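Local atomic coordinates of N-terminal acetyltransferase-like protein (Chaetomium thermophilum, PDB entry 5NNP), a protein that probably serves as the tetratricopeptide-repeat auxiliary subunit of an N-terminal acetyltransferase A complex. Residues A[147-152]-A[169-174]. Numbering follows the deposited sequence.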
ATOM      1  N   GLN A 147      21.913 -12.605  12.659  1.00 38.32           N
ATOM      2  CA  GLN A 147      21.262 -12.112  11.431  1.00 31.62           C
ATOM      3  C   GLN A 147      21.449 -13.030  10.254  1.00 31.78           C
ATOM      4  O   GLN A 147      20.539 -13.230   9.459  1.00 40.01           O
ATOM      5  CB  GLN A 147      21.806 -10.761  11.005  1.00 35.95           C
ATOM      6  CG  GLN A 147      21.555  -9.622  11.922  1.00 50.19           C
ATOM      7  CD  GLN A 147      22.247  -8.379  11.419  1.00 54.49           C
ATOM      8  OE1 GLN A 147      22.572  -8.278  10.233  1.00 51.35           O
ATOM      9  NE2 GLN A 147      22.501  -7.435  12.319  1.00 57.79           N
ATOM     10  N   ASN A 148      22.654 -13.555  10.114  1.00 35.99           N
ATOM     11  CA  ASN A 148      22.959 -14.404   8.974  1.00 41.03           C
ATOM     12  C   ASN A 148      22.232 -15.734   9.009  1.00 40.91           C
ATOM     13  O   ASN A 148      22.030 -16.317   7.957  1.00 47.33           O
ATOM     14  CB  ASN A 148      24.461 -14.641   8.873  1.00 41.96           C
ATOM     15  CG  ASN A 148      25.221 -13.363   8.608  1.00 36.95           C
ATOM     16  OD1 ASN A 148      24.720 -12.475   7.926  1.00 31.34           O
ATOM     17  ND2 ASN A 148      26.431 -13.259   9.151  1.00 34.81           N
ATOM     18  N   TRP A 149      21.833 -16.214  10.192  1.00 35.59           N
ATOM     19  CA  TRP A 149      21.043 -17.457  10.264  1.00 34.95           C
ATOM     20  C   TRP A 149      19.615 -17.172   9.832  1.00 34.50           C
ATOM     21  O   TRP A 149      19.047 -17.877   8.983  1.00 37.35           O
ATOM     22  CB  TRP A 149      21.053 -18.068  11.661  1.00 25.84           C
ATOM     23  CG  TRP A 149      22.388 -18.599  12.046  1.00 40.75           C
ATOM     24  CD1 TRP A 149      23.418 -17.890  12.586  1.00 36.87           C
ATOM     25  CD2 TRP A 149      22.851 -19.958  11.934  1.00 41.86           C
ATOM     26  NE1 TRP A 149      24.490 -18.707  12.802  1.00 39.41           N
ATOM     27  CE2 TRP A 149      24.176 -19.983  12.410  1.00 39.08           C
ATOM     28  CE3 TRP A 149      22.279 -21.155  11.463  1.00 41.36           C
ATOM     29  CZ2 TRP A 149      24.944 -21.154  12.432  1.00 33.58           C
ATOM     30  CZ3 TRP A 149      23.040 -22.313  11.481  1.00 29.09           C
ATOM     31  CH2 TRP A 149      24.360 -22.303  11.964  1.00 35.69           C
ATOM     32  N   THR A 150      19.049 -16.127  10.427  1.00 27.25           N
ATOM     33  CA  THR A 150      17.699 -15.667  10.103  1.00 30.15           C
ATOM     34  C   THR A 150      17.525 -15.369   8.611  1.00 34.60           C
ATOM     35  O   THR A 150      16.542 -15.782   8.005  1.00 39.27           O
ATOM     36  CB  THR A 150      17.357 -14.420  10.905  1.00 31.11           C
ATOM     37  OG1 THR A 150      17.490 -14.733  12.285  1.00 34.46           O
ATOM     38  CG2 THR A 150      15.925 -13.936  10.608  1.00 30.36           C
ATOM     39  N   ALA A 151      18.501 -14.668   8.033  1.00 30.95           N
ATOM     40  CA  ALA A 151      18.515 -14.366   6.606  1.00 33.69           C
ATOM     41  C   ALA A 151      18.453 -15.623   5.734  1.00 35.68           C
ATOM     42  O   ALA A 151      17.697 -15.659   4.766  1.00 36.81           O
ATOM     43  CB  ALA A 151      19.750 -13.551   6.258  1.00 31.76           C
ATOM     44  N   LEU A 152      19.242 -16.649   6.077  1.00 32.74           N
ATOM     45  CA  LEU A 152      19.214 -17.897   5.318  1.00 27.62           C
ATOM     46  C   LEU A 152      17.872 -18.596   5.506  1.00 29.63           C
ATOM     47  O   LEU A 152      17.352 -19.179   4.562  1.00 36.36           O
ATOM     48  CB  LEU A 152      20.359 -18.845   5.706  1.00 35.91           C
ATOM     49  CG  LEU A 152      20.269 -20.245   5.044  1.00 37.46           C
ATOM     50  CD1 LEU A 152      20.345 -20.193   3.500  1.00 31.07           C
ATOM     51  CD2 LEU A 152      21.270 -21.243   5.602  1.00 37.92           C
ATOM     52  N   LEU A 169      16.328 -22.090  11.529  1.00 36.91           N
ATOM     53  CA  LEU A 169      15.921 -21.357  12.724  1.00 32.02           C
ATOM     54  C   LEU A 169      16.135 -22.180  13.983  1.00 43.46           C
ATOM     55  O   LEU A 169      16.679 -21.680  14.979  1.00 39.05           O
ATOM     56  CB  LEU A 169      14.461 -20.926  12.627  1.00 32.32           C
ATOM     57  CG  LEU A 169      14.223 -19.738  11.687  1.00 31.58           C
ATOM     58  CD1 LEU A 169      12.734 -19.523  11.406  1.00 30.70           C
ATOM     59  CD2 LEU A 169      14.846 -18.486  12.253  1.00 26.97           C
ATOM     60  N   THR A 170      15.714 -23.443  13.943  1.00 37.22           N
ATOM     61  CA  THR A 170      15.866 -24.290  15.106  1.00 37.15           C
ATOM     62  C   THR A 170      17.337 -24.606  15.368  1.00 48.11           C
ATOM     63  O   THR A 170      17.750 -24.754  16.524  1.00 53.67           O
ATOM     64  CB  THR A 170      15.102 -25.610  14.961  1.00 44.60           C
ATOM     65  OG1 THR A 170      13.699 -25.350  14.802  1.00 42.56           O
ATOM     66  CG2 THR A 170      15.339 -26.489  16.201  1.00 39.73           C
ATOM     67  N   THR A 171      18.133 -24.715  14.307  1.00 41.08           N
ATOM     68  CA  THR A 171      19.549 -25.032  14.485  1.00 43.66           C
ATOM     69  C   THR A 171      20.221 -23.928  15.287  1.00 41.30           C
ATOM     70  O   THR A 171      20.991 -24.210  16.210  1.00 36.69           O
ATOM     71  CB  THR A 171      20.274 -25.236  13.138  1.00 45.07           C
ATOM     72  OG1 THR A 171      19.772 -26.424  12.518  1.00 50.95           O
ATOM     73  CG2 THR A 171      21.774 -25.402  13.343  1.00 36.30           C
ATOM     74  N   TYR A 172      19.895 -22.677  14.964  1.00 38.02           N
ATOM     75  CA  TYR A 172      20.431 -21.557  15.725  1.00 35.27           C
ATOM     76  C   TYR A 172      20.050 -21.648  17.198  1.00 39.78           C
ATOM     77  O   TYR A 172      20.921 -21.603  18.071  1.00 43.66           O
ATOM     78  CB  TYR A 172      19.973 -20.202  15.173  1.00 33.78           C
ATOM     79  CG  TYR A 172      20.628 -19.109  15.962  1.00 39.39           C
ATOM     80  CD1 TYR A 172      21.916 -18.713  15.667  1.00 49.78           C
ATOM     81  CD2 TYR A 172      20.006 -18.545  17.066  1.00 42.22           C
ATOM     82  CE1 TYR A 172      22.555 -17.758  16.413  1.00 51.16           C
ATOM     83  CE2 TYR A 172      20.641 -17.583  17.822  1.00 47.83           C
ATOM     84  CZ  TYR A 172      21.918 -17.194  17.487  1.00 50.04           C
ATOM     85  OH  TYR A 172      22.580 -16.239  18.220  1.00 49.86           O
ATOM     86  N   GLU A 173      18.755 -21.783  17.468  1.00 37.82           N
ATOM     87  CA  GLU A 173      18.262 -21.878  18.839  1.00 36.54           C
ATOM     88  C   GLU A 173      18.961 -22.969  19.629  1.00 45.30           C
ATOM     89  O   GLU A 173      19.164 -22.857  20.834  1.00 46.86           O
ATOM     90  CB  GLU A 173      16.763 -22.150  18.863  1.00 37.67           C
ATOM     91  CG  GLU A 173      15.883 -21.039  18.324  1.00 40.03           C
ATOM     92  CD  GLU A 173      14.416 -21.385  18.454  1.00 49.59           C
ATOM     93  OE1 GLU A 173      13.628 -21.057  17.544  1.00 51.33           O
ATOM     94  OE2 GLU A 173      14.048 -22.002  19.473  1.00 54.88           O
ATOM     95  N   LYS A 174      19.329 -24.039  18.943  1.00 55.24           N
ATOM     96  CA  LYS A 174      19.959 -25.163  19.611  1.00 49.96           C
ATOM     97  C   LYS A 174      21.423 -24.870  19.931  1.00 54.27           C
ATOM     98  O   LYS A 174      22.025 -25.573  20.747  1.00 48.42           O
ATOM     99  CB  LYS A 174      19.833 -26.434  18.758  1.00 38.28           C
ATOM    100  CG  LYS A 174      18.489 -27.157  18.896  1.00 42.53           C
ATOM    101  CD  LYS A 174      18.519 -28.505  18.176  1.00 52.85           C
ATOM    102  CE  LYS A 174      17.145 -29.176  18.148  1.00 61.02           C
ATOM    103  NZ  LYS A 174      17.236 -30.461  17.381  1.00 72.23           N
TER
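The indole of W149 leans across the interhelical groove and takes CD1 of Y172 over one face. CD1 of Y172 lies 3.5 Å from CD1 of W149 and 3.7 Å from its CG, so the tyrosine meets the five-membered part of the indole, off-centre, near the outer margin of the ring. The two planes are inclined at 56°, with 5.0 Å between the centroids of the five-membered ring and the phenol, an oblique aromatic pair. Y172 gets there with CG anti to its own backbone N (chi1 -177°), the side chain running about perpendicular to that of W149. At the far end of the indole, the benzo carbon CZ3 of W149 meets the methyl CG2 of T171 at 3.8 Å; OG1 of T171 turns back to the carbonyl of H167 within its own helix. These residues join helices 146-159 and 162-175, consecutive helices packed as an antiparallel hairpin in the tetratricopeptide-type helical array. W149 and Y172 approach to 6.9 Å between CA atoms, the nearest backbone pair. A hydrogen bond from NE1 of W149 to the carbonyl O of P143 fixes the indole's polar nitrogen, while L139 of helix 128-141 also touches the tryptophan. With an alanine in place of W149, Y172 and the T171 methyl would probably lose their apolar partner and the P143 carbonyl this donor. Beyond the pair, Y172 also rests on R146, at the start of helix 146-159.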